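Local coordinates for Dye type peroxidase A (Streptomyces lividans 1326, PDB 6GZW), which binds a haem b group and, as a dye-decolourising peroxidase, probably uses hydrogen peroxide to oxidise dyes and other reducing substrates, at residues 252-257 against 263-268; 239-242 against 248-251; 276-281 against 285-290. One frame throughout, in Å; residues are numbered along the deposited sequence.

Interaction 1: residues 252-257 against 263-268; sequences GAPLSG and ESTEMD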
ATOM      1  N   GLY A 252      11.450  -8.845 -21.196  1.00 12.22           N
ATOM      2  CA  GLY A 252      12.471  -7.818 -21.000  1.00 12.09           C
ATOM      3  C   GLY A 252      13.671  -7.886 -21.906  1.00 12.36           C
ATOM      4  O   GLY A 252      14.622  -7.147 -21.703  1.00 12.04           O
ATOM      5  N   ALA A 253      13.614  -8.696 -22.960  1.00 12.21           N
ATOM      6  CA  ALA A 253      14.767  -8.826 -23.874  1.00 12.49           C
ATOM      7  C   ALA A 253      14.897  -7.578 -24.743  1.00 12.82           C
ATOM      8  O   ALA A 253      13.901  -6.938 -25.082  1.00 12.57           O
ATOM      9  CB  ALA A 253      14.586 -10.042 -24.760  1.00 12.83           C
ATOM     10  N   PRO A 254      16.138  -7.238 -25.149  1.00 13.20           N
ATOM     11  CA  PRO A 254      16.287  -6.175 -26.135  1.00 14.07           C
ATOM     12  C   PRO A 254      15.567  -6.541 -27.419  1.00 14.24           C
ATOM     13  O   PRO A 254      15.507  -7.735 -27.765  1.00 14.82           O
ATOM     14  CB  PRO A 254      17.807  -6.095 -26.368  1.00 14.59           C
ATOM     15  CG  PRO A 254      18.351  -7.366 -25.848  1.00 14.56           C
ATOM     16  CD  PRO A 254      17.418  -7.856 -24.775  1.00 14.04           C
ATOM     17  N   LEU A 255      14.979  -5.551 -28.089  1.00 14.73           N
ATOM     18  CA  LEU A 255      14.239  -5.810 -29.331  1.00 14.34           C
ATOM     19  C   LEU A 255      15.155  -6.396 -30.420  1.00 14.37           C
ATOM     20  O   LEU A 255      14.692  -7.095 -31.301  1.00 14.39           O
ATOM     21  CB  LEU A 255      13.557  -4.546 -29.876  1.00 14.77           C
ATOM     22  CG  LEU A 255      12.476  -3.872 -29.046  1.00 15.02           C
ATOM     23  CD1 LEU A 255      11.841  -2.736 -29.863  1.00 14.58           C
ATOM     24  CD2 LEU A 255      11.456  -4.897 -28.627  1.00 16.44           C
ATOM     25  N   SER A 256      16.440  -6.111 -30.319  1.00 15.28           N
ATOM     26  CA  SER A 256      17.461  -6.695 -31.196  1.00 15.62           C
ATOM     27  C   SER A 256      17.662  -8.192 -31.003  1.00 16.38           C
ATOM     28  O   SER A 256      18.318  -8.833 -31.812  1.00 16.27           O
ATOM     29  CB  SER A 256      18.789  -5.981 -30.978  1.00 15.44           C
ATOM     30  OG  SER A 256      19.217  -6.040 -29.600  1.00 15.43           O
ATOM     31  N   GLY A 257      17.147  -8.747 -29.910  1.00 16.52           N
ATOM     32  CA  GLY A 257      17.342 -10.149 -29.611  1.00 16.89           C
ATOM     33  C   GLY A 257      16.402 -11.008 -30.435  1.00 19.04           C
ATOM     34  O   GLY A 257      15.300 -10.592 -30.784  1.00 21.81           O
ATOM     35  N   GLU A 263      16.059 -11.193 -20.941  1.00 14.41           N
ATOM     36  CA  GLU A 263      16.397  -9.874 -20.436  1.00 15.32           C
ATOM     37  C   GLU A 263      17.905  -9.581 -20.375  1.00 16.46           C
ATOM     38  O   GLU A 263      18.306  -8.443 -20.621  1.00 16.93           O
ATOM     39  CB  GLU A 263      15.746  -9.637 -19.050  1.00 16.35           C
ATOM     40  CG  GLU A 263      16.374 -10.447 -17.939  1.00 16.07           C
ATOM     41  CD  GLU A 263      15.727 -10.237 -16.575  1.00 17.21           C
ATOM     42  OE1 GLU A 263      15.431  -9.084 -16.193  1.00 14.51           O
ATOM     43  OE2 GLU A 263      15.592 -11.258 -15.866  1.00 20.87           O
ATOM     44  N   SER A 264      18.728 -10.599 -20.108  1.00 15.78           N
ATOM     45  CA  SER A 264      20.175 -10.433 -19.973  1.00 17.48           C
ATOM     46  C   SER A 264      20.912 -10.434 -21.294  1.00 15.41           C
ATOM     47  O   SER A 264      22.083 -10.113 -21.321  1.00 16.78           O
ATOM     48  CB  SER A 264      20.768 -11.550 -19.102  1.00 19.67           C
ATOM     49  OG  SER A 264      20.561 -12.835 -19.696  1.00 21.62           O
ATOM     50  N   THR A 265      20.254 -10.814 -22.378  1.00 13.92           N
ATOM     51  CA  THR A 265      20.912 -10.826 -23.678  1.00 13.42           C
ATOM     52  C   THR A 265      21.422  -9.415 -23.993  1.00 14.09           C
ATOM     53  O   THR A 265      20.709  -8.408 -23.817  1.00 13.89           O
ATOM     54  CB  THR A 265      19.944 -11.301 -24.757  1.00 13.21           C
ATOM     55  OG1 THR A 265      19.595 -12.662 -24.514  1.00 12.66           O
ATOM     56  CG2 THR A 265      20.570 -11.194 -26.180  1.00 13.10           C
ATOM     57  N   GLU A 266      22.659  -9.319 -24.464  1.00 14.23           N
ATOM     58  CA  GLU A 266      23.251  -8.003 -24.716  1.00 14.96           C
ATOM     59  C   GLU A 266      22.520  -7.321 -25.890  1.00 15.33           C
ATOM     60  O   GLU A 266      22.216  -7.958 -26.924  1.00 16.09           O
ATOM     61  CB  GLU A 266      24.755  -8.133 -25.031  1.00 15.84           C
ATOM     62  CG  GLU A 266      25.647  -8.437 -23.826  1.00 16.49           C
ATOM     63  CD  GLU A 266      25.700  -7.330 -22.802  1.00 17.45           C
ATOM     64  OE1 GLU A 266      25.439  -6.147 -23.136  1.00 18.71           O
ATOM     65  OE2 GLU A 266      26.003  -7.652 -21.643  1.00 20.63           O
ATOM     66  N   MET A 267      22.211  -6.039 -25.722  1.00 14.61           N
ATOM     67  CA  MET A 267      21.531  -5.235 -26.743  1.00 16.04           C
ATOM     68  C   MET A 267      22.499  -4.957 -27.896  1.00 16.07           C
ATOM     69  O   MET A 267      23.678  -4.699 -27.657  1.00 16.53           O
ATOM     70  CB  MET A 267      21.089  -3.904 -26.144  1.00 16.16           C
ATOM     71  CG  MET A 267      20.147  -3.091 -27.008  1.00 17.16           C
ATOM     72  SD  MET A 267      19.678  -1.514 -26.224  1.00 16.33           S
ATOM     73  CE  MET A 267      18.259  -2.119 -25.299  1.00 16.43           C
ATOM     74  N   ASP A 268      21.993  -5.041 -29.126  1.00 17.20           N
ATOM     75  CA  ASP A 268      22.766  -4.671 -30.297  1.00 17.41           C
ATOM     76  C   ASP A 268      22.231  -3.317 -30.802  1.00 17.13           C
ATOM     77  O   ASP A 268      21.142  -3.227 -31.355  1.00 16.28           O
ATOM     78  CB  ASP A 268      22.644  -5.762 -31.359  1.00 18.26           C
ATOM     79  CG  ASP A 268      23.490  -5.486 -32.582  1.00 19.12           C
ATOM     80  OD1 ASP A 268      23.841  -4.322 -32.835  1.00 19.31           O
ATOM     81  OD2 ASP A 268      23.770  -6.457 -33.308  1.00 22.73           O
TER
HETATM   82  O   HOH W   1      20.346  -8.345 -28.922  1.00 17.17           O

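Interaction 2: residues 239-242 against 248-251; sequences KAQE and RKSD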
ATOM      1  N   LYS A 239       3.402  -2.982 -29.994  1.00 13.87           N
ATOM      2  CA  LYS A 239       4.573  -2.632 -30.771  1.00 14.59           C
ATOM      3  C   LYS A 239       5.020  -1.211 -30.417  1.00 14.03           C
ATOM      4  O   LYS A 239       6.221  -0.949 -30.266  1.00 14.45           O
ATOM      5  CB  LYS A 239       4.310  -2.795 -32.279  1.00 16.22           C
ATOM      6  CG  LYS A 239       5.549  -2.734 -33.141  1.00 18.03           C
ATOM      7  N   ALA A 240       4.068  -0.304 -30.249  1.00 13.25           N
ATOM      8  CA  ALA A 240       4.396   1.073 -29.938  1.00 12.86           C
ATOM      9  C   ALA A 240       5.041   1.179 -28.558  1.00 12.41           C
ATOM     10  O   ALA A 240       6.004   1.894 -28.373  1.00 12.77           O
ATOM     11  CB  ALA A 240       3.178   1.956 -30.030  1.00 13.21           C
ATOM     12  N   GLN A 241       4.517   0.414 -27.620  1.00 11.78           N
ATOM     13  CA  GLN A 241       5.052   0.443 -26.258  1.00 11.11           C
ATOM     14  C   GLN A 241       6.466  -0.126 -26.193  1.00 11.11           C
ATOM     15  O   GLN A 241       7.305   0.394 -25.440  1.00 10.43           O
ATOM     16  CB  GLN A 241       4.141  -0.331 -25.324  1.00 11.46           C
ATOM     17  CG  GLN A 241       2.829   0.346 -25.016  1.00 11.13           C
ATOM     18  CD  GLN A 241       2.029  -0.418 -23.961  1.00 11.50           C
ATOM     19  OE1 GLN A 241       2.330  -1.576 -23.655  1.00 12.60           O
ATOM     20  NE2 GLN A 241       0.977   0.208 -23.429  1.00 12.79           N
ATOM     21  N   GLU A 242       6.727  -1.190 -26.955  1.00 11.01           N
ATOM     22  CA  GLU A 242       8.019  -1.815 -26.957  1.00 11.30           C
ATOM     23  C   GLU A 242       9.042  -0.892 -27.646  1.00 11.43           C
ATOM     24  O   GLU A 242      10.204  -0.784 -27.228  1.00 11.63           O
ATOM     25  CB  GLU A 242       7.953  -3.237 -27.558  1.00 11.95           C
ATOM     26  CG  GLU A 242       7.223  -4.186 -26.597  1.00 12.90           C
ATOM     27  CD  GLU A 242       7.162  -5.639 -26.991  1.00 14.30           C
ATOM     28  OE1 GLU A 242       7.289  -5.972 -28.189  1.00 15.56           O
ATOM     29  OE2 GLU A 242       6.950  -6.475 -26.066  1.00 13.87           O
ATOM     30  N   ARG A 248      11.289  -5.868 -24.871  1.00 12.39           N
ATOM     31  CA  ARG A 248      10.011  -6.531 -24.927  1.00 13.11           C
ATOM     32  C   ARG A 248       9.347  -6.540 -23.555  1.00 12.48           C
ATOM     33  O   ARG A 248      10.016  -6.670 -22.524  1.00 12.07           O
ATOM     34  CB  ARG A 248      10.178  -7.981 -25.393  1.00 14.23           C
ATOM     35  CG  ARG A 248      10.836  -8.123 -26.758  1.00 16.15           C
ATOM     36  CD  ARG A 248      10.573  -9.491 -27.373  1.00 17.76           C
ATOM     37  NE  ARG A 248      11.328 -10.584 -26.742  1.00 19.72           N
ATOM     38  CZ  ARG A 248      12.364 -11.233 -27.289  1.00 19.67           C
ATOM     39  NH1 ARG A 248      12.838 -10.901 -28.498  1.00 19.84           N
ATOM     40  NH2 ARG A 248      12.937 -12.239 -26.623  1.00 20.97           N
ATOM     41  N   LYS A 249       8.025  -6.448 -23.551  1.00 11.69           N
ATOM     42  CA  LYS A 249       7.257  -6.490 -22.304  1.00 12.23           C
ATOM     43  C   LYS A 249       7.199  -7.906 -21.743  1.00 12.84           C
ATOM     44  O   LYS A 249       7.242  -8.078 -20.515  1.00 13.30           O
ATOM     45  CB  LYS A 249       5.840  -5.938 -22.493  1.00 11.93           C
ATOM     46  CG  LYS A 249       5.805  -4.479 -22.926  1.00 11.32           C
ATOM     47  CD  LYS A 249       4.420  -3.843 -22.792  1.00 11.90           C
ATOM     48  CE  LYS A 249       4.130  -3.366 -21.388  1.00 11.90           C
ATOM     49  NZ  LYS A 249       2.710  -2.980 -21.247  1.00 12.14           N
ATOM     50  N   SER A 250       7.093  -8.909 -22.612  1.00 13.12           N
ATOM     51  CA  SER A 250       6.930 -10.288 -22.132  1.00 14.31           C
ATOM     52  C   SER A 250       8.091 -10.737 -21.220  1.00 14.83           C
ATOM     53  O   SER A 250       7.880 -11.273 -20.134  1.00 14.87           O
ATOM     54  CB  SER A 250       6.773 -11.257 -23.310  1.00 14.86           C
ATOM     55  OG  SER A 250       7.833 -11.105 -24.235  1.00 15.38           O
ATOM     56  N   ASP A 251       9.311 -10.531 -21.708  1.00 14.65           N
ATOM     57  CA  ASP A 251      10.516 -11.102 -21.074  1.00 14.80           C
ATOM     58  C   ASP A 251      11.646 -10.108 -20.823  1.00 13.85           C
ATOM     59  O   ASP A 251      12.687 -10.488 -20.286  1.00 14.45           O
ATOM     60  CB  ASP A 251      11.010 -12.288 -21.916  1.00 16.70           C
ATOM     61  CG  ASP A 251      11.512 -11.880 -23.306  1.00 17.91           C
ATOM     62  OD1 ASP A 251      11.453 -10.694 -23.688  1.00 16.41           O
ATOM     63  OD2 ASP A 251      11.963 -12.777 -24.054  1.00 21.33           O
TER
HETATM   64  O   HOH W   2       5.844  -8.614 -25.179  1.00 17.87           O

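Interaction 3: residues 276-281 against 285-290; sequences GELVVP and HARITR. With HEM (protoporphyrin IX containing Fe), chain C.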
ATOM      1  N   GLY A 276      16.538  -1.032 -43.363  1.00 30.24           N
ATOM      2  CA  GLY A 276      17.640  -0.214 -42.863  1.00 27.93           C
ATOM      3  C   GLY A 276      17.377   0.616 -41.610  1.00 26.86           C
ATOM      4  O   GLY A 276      18.239   1.403 -41.206  1.00 26.69           O
ATOM      5  N   GLU A 277      16.211   0.434 -40.985  1.00 24.96           N
ATOM      6  CA  GLU A 277      15.848   1.191 -39.777  1.00 23.69           C
ATOM      7  C   GLU A 277      16.337   0.448 -38.533  1.00 21.64           C
ATOM      8  O   GLU A 277      16.289  -0.788 -38.484  1.00 21.37           O
ATOM      9  CB  GLU A 277      14.329   1.370 -39.702  1.00 24.55           C
ATOM     10  CG  GLU A 277      13.697   2.181 -40.843  1.00 25.38           C
ATOM     11  CD  GLU A 277      13.902   3.713 -40.786  0.50 27.29           C
ATOM     12  OE1 GLU A 277      14.324   4.297 -39.752  1.00 29.17           O
ATOM     13  OE2 GLU A 277      13.620   4.367 -41.816  0.50 26.87           O
ATOM     14  N   LEU A 278      16.762   1.195 -37.517  1.00 20.88           N
ATOM     15  CA  LEU A 278      17.230   0.585 -36.262  1.00 19.90           C
ATOM     16  C   LEU A 278      16.148  -0.264 -35.573  1.00 18.53           C
ATOM     17  O   LEU A 278      15.003   0.149 -35.460  1.00 18.32           O
ATOM     18  CB  LEU A 278      17.747   1.656 -35.306  1.00 19.63           C
ATOM     19  CG  LEU A 278      19.075   2.311 -35.713  1.00 20.44           C
ATOM     20  CD1 LEU A 278      19.309   3.569 -34.886  1.00 20.91           C
ATOM     21  CD2 LEU A 278      20.232   1.320 -35.558  1.00 19.88           C
ATOM     22  N   VAL A 279      16.527  -1.469 -35.133  1.00 17.36           N
ATOM     23  CA  VAL A 279      15.581  -2.365 -34.443  1.00 16.54           C
ATOM     24  C   VAL A 279      15.277  -1.815 -33.032  1.00 16.30           C
ATOM     25  O   VAL A 279      14.118  -1.823 -32.607  1.00 16.71           O
ATOM     26  CB  VAL A 279      16.097  -3.820 -34.391  1.00 17.14           C
ATOM     27  CG1 VAL A 279      15.165  -4.714 -33.585  1.00 17.36           C
ATOM     28  CG2 VAL A 279      16.241  -4.391 -35.810  1.00 17.81           C
ATOM     29  N   VAL A 280      16.307  -1.332 -32.330  1.00 15.64           N
ATOM     30  CA  VAL A 280      16.099  -0.604 -31.064  1.00 14.16           C
ATOM     31  C   VAL A 280      16.052   0.867 -31.441  1.00 13.69           C
ATOM     32  O   VAL A 280      17.074   1.414 -31.866  1.00 13.12           O
ATOM     33  CB  VAL A 280      17.224  -0.847 -30.059  1.00 14.32           C
ATOM     34  CG1 VAL A 280      17.015   0.009 -28.821  1.00 14.03           C
ATOM     35  CG2 VAL A 280      17.280  -2.308 -29.662  1.00 14.38           C
ATOM     36  N   PRO A 281      14.884   1.527 -31.342  1.00 13.58           N
ATOM     37  CA  PRO A 281      14.819   2.895 -31.858  1.00 13.67           C
ATOM     38  C   PRO A 281      15.855   3.857 -31.287  1.00 14.27           C
ATOM     39  O   PRO A 281      16.341   3.666 -30.174  1.00 14.00           O
ATOM     40  CB  PRO A 281      13.398   3.342 -31.526  1.00 13.96           C
ATOM     41  CG  PRO A 281      12.624   2.069 -31.503  1.00 13.59           C
ATOM     42  CD  PRO A 281      13.557   1.042 -30.932  1.00 13.62           C
ATOM     43  N   HIS A 285      14.118   4.465 -24.616  1.00 11.57           N
ATOM     44  CA  HIS A 285      14.594   4.711 -23.242  1.00 11.52           C
ATOM     45  C   HIS A 285      15.776   3.831 -22.823  1.00 11.52           C
ATOM     46  O   HIS A 285      16.765   4.320 -22.262  1.00 11.26           O
ATOM     47  CB  HIS A 285      13.412   4.488 -22.306  1.00 10.88           C
ATOM     48  CG  HIS A 285      13.714   4.781 -20.880  1.00 11.25           C
ATOM     49  ND1 HIS A 285      13.745   6.062 -20.377  1.00 10.44           N
ATOM     50  CD2 HIS A 285      14.013   3.951 -19.862  1.00 11.21           C
ATOM     51  CE1 HIS A 285      14.035   6.006 -19.084  1.00 10.39           C
ATOM     52  NE2 HIS A 285      14.206   4.732 -18.752  1.00 10.66           N
ATOM     53  N   ALA A 286      15.665   2.543 -23.089  1.00 12.70           N
ATOM     54  CA  ALA A 286      16.719   1.588 -22.712  1.00 12.91           C
ATOM     55  C   ALA A 286      17.944   1.609 -23.638  1.00 13.39           C
ATOM     56  O   ALA A 286      18.944   0.904 -23.361  1.00 13.75           O
ATOM     57  CB  ALA A 286      16.162   0.171 -22.550  1.00 12.85           C
ATOM     58  N   ARG A 287      17.893   2.405 -24.706  1.00 12.26           N
ATOM     59  CA  ARG A 287      19.117   2.774 -25.427  1.00 12.84           C
ATOM     60  C   ARG A 287      19.770   3.999 -24.794  1.00 12.38           C
ATOM     61  O   ARG A 287      20.916   3.962 -24.355  1.00 12.46           O
ATOM     62  CB  ARG A 287      18.817   3.078 -26.904  1.00 13.27           C
ATOM     63  CG  ARG A 287      20.020   3.602 -27.687  1.00 14.26           C
ATOM     64  CD  ARG A 287      19.584   4.185 -29.028  1.00 15.32           C
ATOM     65  NE  ARG A 287      19.268   3.136 -29.981  1.00 15.30           N
ATOM     66  CZ  ARG A 287      20.142   2.544 -30.791  1.00 15.96           C
ATOM     67  NH1 ARG A 287      21.431   2.844 -30.768  1.00 17.17           N
ATOM     68  NH2 ARG A 287      19.727   1.575 -31.606  1.00 16.92           N
ATOM     69  N   ILE A 288      19.016   5.089 -24.739  1.00 12.41           N
ATOM     70  CA  ILE A 288      19.603   6.385 -24.417  1.00 12.86           C
ATOM     71  C   ILE A 288      20.002   6.595 -22.940  1.00 13.16           C
ATOM     72  O   ILE A 288      20.760   7.513 -22.631  1.00 14.01           O
ATOM     73  CB  ILE A 288      18.763   7.547 -24.968  1.00 13.26           C
ATOM     74  CG1 ILE A 288      17.448   7.698 -24.211  1.00 14.43           C
ATOM     75  CG2 ILE A 288      18.550   7.376 -26.488  1.00 13.52           C
ATOM     76  CD1 ILE A 288      16.640   8.892 -24.671  1.00 14.19           C
ATOM     77  N   THR A 289      19.513   5.734 -22.052  1.00 12.63           N
ATOM     78  CA  THR A 289      19.899   5.795 -20.634  1.00 12.36           C
ATOM     79  C   THR A 289      21.186   5.007 -20.278  1.00 12.31           C
ATOM     80  O   THR A 289      21.703   5.139 -19.165  1.00 12.77           O
ATOM     81  CB  THR A 289      18.769   5.212 -19.755  1.00 12.13           C
ATOM     82  OG1 THR A 289      18.469   3.913 -20.256  1.00 11.79           O
ATOM     83  CG2 THR A 289      17.545   6.079 -19.772  1.00 12.47           C
ATOM     84  N   ARG A 290      21.733   4.222 -21.213  1.00 11.39           N
ATOM     85  CA  ARG A 290      22.890   3.376 -20.903  1.00 12.62           C
ATOM     86  C   ARG A 290      24.130   4.205 -20.520  1.00 13.30           C
ATOM     87  O   ARG A 290      24.374   5.295 -21.096  1.00 13.79           O
ATOM     88  CB  ARG A 290      23.247   2.477 -22.081  1.00 12.58           C
ATOM     89  CG  ARG A 290      22.207   1.431 -22.502  1.00 12.92           C
ATOM     90  CD  ARG A 290      22.481   0.904 -23.911  1.00 13.59           C
ATOM     91  NE  ARG A 290      23.756   0.206 -23.945  1.00 13.04           N
ATOM     92  CZ  ARG A 290      23.932  -1.110 -23.800  1.00 14.67           C
ATOM     93  NH1 ARG A 290      22.910  -1.938 -23.576  1.00 14.29           N
ATOM     94  NH2 ARG A 290      25.178  -1.615 -23.833  1.00 15.93           N
TER
HETATM   95  CHA HEM C 501      16.162   1.267 -17.788  1.00 10.16           C
HETATM   96  CHB HEM C 501      11.460   2.307 -17.296  1.00 10.00           C
HETATM   97  CHC HEM C 501      12.675   6.693 -15.599  1.00 10.15           C
HETATM   98  CHD HEM C 501      17.344   5.640 -16.091  1.00 10.57           C
HETATM   99  C1A HEM C 501      14.795   1.168 -17.805  1.00 10.27           C
HETATM  100  C2A HEM C 501      14.072   0.047 -18.308  1.00 10.63           C
HETATM  101  C3A HEM C 501      12.758   0.353 -18.167  1.00 10.79           C
HETATM  102  C4A HEM C 501      12.664   1.661 -17.587  1.00 10.25           C
HETATM  103  CMA HEM C 501      11.565  -0.506 -18.514  1.00 11.03           C
HETATM  104  CAA HEM C 501      14.645  -1.234 -18.901  1.00 11.27           C
HETATM  105  CBA HEM C 501      14.918  -2.381 -17.940  1.00 11.81           C
HETATM  106  CGA HEM C 501      16.048  -2.067 -17.018  1.00 12.79           C
HETATM  107  O1A HEM C 501      17.255  -2.222 -17.348  1.00 12.80           O
HETATM  108  O2A HEM C 501      15.799  -1.606 -15.868  1.00 12.77           O
HETATM  109  C1B HEM C 501      11.386   3.605 -16.759  1.00 10.07           C
HETATM  110  C2B HEM C 501      10.170   4.256 -16.400  1.00  9.79           C
HETATM  111  C3B HEM C 501      10.472   5.494 -15.925  1.00  9.85           C
HETATM  112  C4B HEM C 501      11.963   5.585 -15.989  1.00 10.15           C
HETATM  113  CMB HEM C 501       8.795   3.687 -16.570  1.00  9.86           C
HETATM  114  CAB HEM C 501       9.591   6.527 -15.342  1.00  9.86           C
HETATM  115  CBB HEM C 501       8.432   6.275 -14.759  1.00  9.80           C
HETATM  116  C1C HEM C 501      14.046   6.822 -15.625  1.00 10.56           C
HETATM  117  C2C HEM C 501      14.756   7.981 -15.216  1.00 10.98           C
HETATM  118  C3C HEM C 501      16.098   7.684 -15.374  1.00 11.29           C
HETATM  119  C4C HEM C 501      16.183   6.324 -15.846  1.00 10.58           C
HETATM  120  CMC HEM C 501      14.191   9.286 -14.745  1.00 11.26           C
HETATM  121  CAC HEM C 501      17.294   8.535 -15.167  1.00 10.81           C
HETATM  122  CBC HEM C 501      17.355   9.876 -15.178  1.00 11.13           C
HETATM  123  C1D HEM C 501      17.342   4.314 -16.542  1.00 10.03           C
HETATM  124  C2D HEM C 501      18.622   3.603 -16.723  1.00 10.20           C
HETATM  125  C3D HEM C 501      18.306   2.384 -17.200  1.00 10.17           C
HETATM  126  C4D HEM C 501      16.817   2.374 -17.298  1.00 10.06           C
HETATM  127  CMD HEM C 501      20.020   4.122 -16.401  1.00  9.84           C
HETATM  128  CAD HEM C 501      19.294   1.284 -17.552  1.00 10.17           C
HETATM  129  CBD HEM C 501      19.870   1.450 -18.962  1.00 10.24           C
HETATM  130  CGD HEM C 501      20.890   0.390 -19.242  1.00 10.87           C
HETATM  131  O1D HEM C 501      20.561  -0.674 -19.838  1.00 11.87           O
HETATM  132  O2D HEM C 501      22.063   0.565 -18.853  1.00 10.60           O
HETATM  133  NA  HEM C 501      13.927   2.193 -17.457  1.00 10.72           N
HETATM  134  NB  HEM C 501      12.405   4.441 -16.522  1.00 10.02           N
HETATM  135  NC  HEM C 501      14.902   5.863 -16.054  1.00 10.65           N
HETATM  136  ND  HEM C 501      16.298   3.589 -16.980  1.00 10.32           N
HETATM  137 FE   HEM C 501      14.419   4.007 -16.790  1.00 10.78          FE
HETATM  138  O   HOH W   3      14.424   3.361 -14.915  1.00 14.68           O

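Interaction 1: residues 252-257 against 263-268
Pro254 lies against the bend of 263-268, and its ring can be followed atom by atom. CB rests on Met267, 3.8 Å from Met267 CA and nearly as close to the first methylenes of that side chain. One step on, CG meets the backbone instead, 3.3 Å from Thr265 O, and CD is 3.5 Å from the same oxygen. The ring thus meets an apolar side chain through CB and a peptide oxygen through CG and CD.

Met267 keeps to the same ring. Its chain runs straight to the sulfur and then bends (chi3 -88°), which folds CE back to within 4.1 Å of Pro254 CB.

Two residues after Pro254, Ser256 accepts the one direct hydrogen bond between the segments. Its hydroxyl is turned between its own backbone N and carbonyl carbon (chi1 57°), facing the other segment, and Asp268 N donates to Ser256 OG over 3.0 Å in an almost straight line (176°). A water lies 2.7 Å from Ser256 OG and donates to Glu266 O, so the hydroxyl is linked to two neighbouring peptides, one directly and one through the water. Gly257 N closes the type I turn of 254-257 onto Pro254 O, presenting both proline and serine to the same strip of chain.

At the other end Glu263 CA makes a CH···O contact of 3.5 Å with Gly252 O, while the Glu263 carboxylate leads away to Thr174 and Thr185. With neither helix nor strand here, two parts of the long loop between helix 238-245 and helix 285-288, whose Met267 side chain comes within about 6 Å of the haem, are held by one apolar patch and one hydroxyl that takes the place of a backbone carbonyl as acceptor.

Interaction 2: residues 239-242 against 248-251
Glu242 and Lys249 slant across one another, with the carboxylate laid against the lysine's backbone and the lysine's ammonium carried past to Gln241. Glu242 stretches out from the helix beyond CG, and its OE2 reaches Lys249 N at 2.7 Å. The amide comes to the anti side of that oxygen, 31° out of the carboxylate plane, with an N-H···O angle of 166°. A water donates to the same OE2 from 2.6 Å and accepts from Ser250 N, so one carboxylate oxygen serves two successive peptide amides, the second through the water. Where the two chains cross, Glu242 CG is 3.9 Å from Lys249 CG.

The Lys249 chain bends at chi3 (83°), and this kink carries its tip to the glutamine one residue earlier on the helix. NZ donates a hydrogen bond to Gln241 OE1 at 2.8 Å, tilted from the amide's carbonyl plane. The same ammonium is hydrogen-bonded to Met179 O and to Thr71 O of the second subunit, while Gln241 NE2 is tied back to Trp233 O. The lysine tip therefore joins helix, neighbouring loop and dimer partner.

Arg248 turns the other way. Its NE and NH2 grip Asp251 side-on, one nitrogen to each carboxylate oxygen; NH2 meets OD2 in the guanidinium plane at 2.8 Å. This salt bridge links the two ends of 248-251 and leaves Glu242 to the backbone.

Together these bonds clasp helix 238-245 to the loop that follows it, at the subunit interface of this Dyp-type peroxidase dimer.

Interaction 3: residues 276-281 against 285-290
With CG opposite the backbone N (chi1 174°) and a bend at chi3 (-76°), the Arg287 side chain turns the edge of its guanidinium to the carbonyls of Val280 and Pro281. NH2 donates to Val280 O at 2.7 Å, close to the guanidinium plane and with an N-H···O angle of 158°. NE donates to Pro281 O at 3.0 Å, approaching from above that carbonyl's plane. Leu278 crosses the arginine at about a right angle and lays CD1 over one guanidinium face, 3.9 Å from NH2, while Val280 CG1 packs beside NE. NH2 is also hydrogen-bonded to Leu269 O. A methionine here has no N-H to offer the carbonyls of Val280, Pro281 and Leu269, and the 276-281 loop would probably be freer to shift against the short helix.

On the haem side, His285 NE2 binds iron at 2.1 Å, and a water ligates the metal at 2.0 Å. His285 ND1 is hydrogen-bonded to Asp344. Thr289 CG2 covers part of one imidazole face, and Thr289 N and OG1 reach His285 O from opposite faces of its plane, OG1 at 2.7 Å.

An axial histidine paired with an aspartate is the proximal haem site familiar from haem peroxidases, and here Arg287 ties the ligand-bearing helix to the preceding loop.

Coming from the N terminus, the chain leaves helix 238-245 and interaction 2 at once closes a short loop, bringing 248-251 back onto that helix. Interaction 1 opens directly afterwards, folding 263-268 over 252-257; Ala253 O and Arg248 N, 2.8 Å apart in a probable hydrogen bond, join it to its predecessor. Interaction 3 closes last, between the end of the long connection and helix 285-288, which carries the iron-binding histidine. The three follow in series, with none nested or crossed. Interaction 1 lies against both others: Leu255 packs on Glu242 and on Val279, and Met267 on Ala286 and Arg290. Interactions 2 and 3 do not touch, so the middle loops bridge the dimer-facing helix and the proximal haem side.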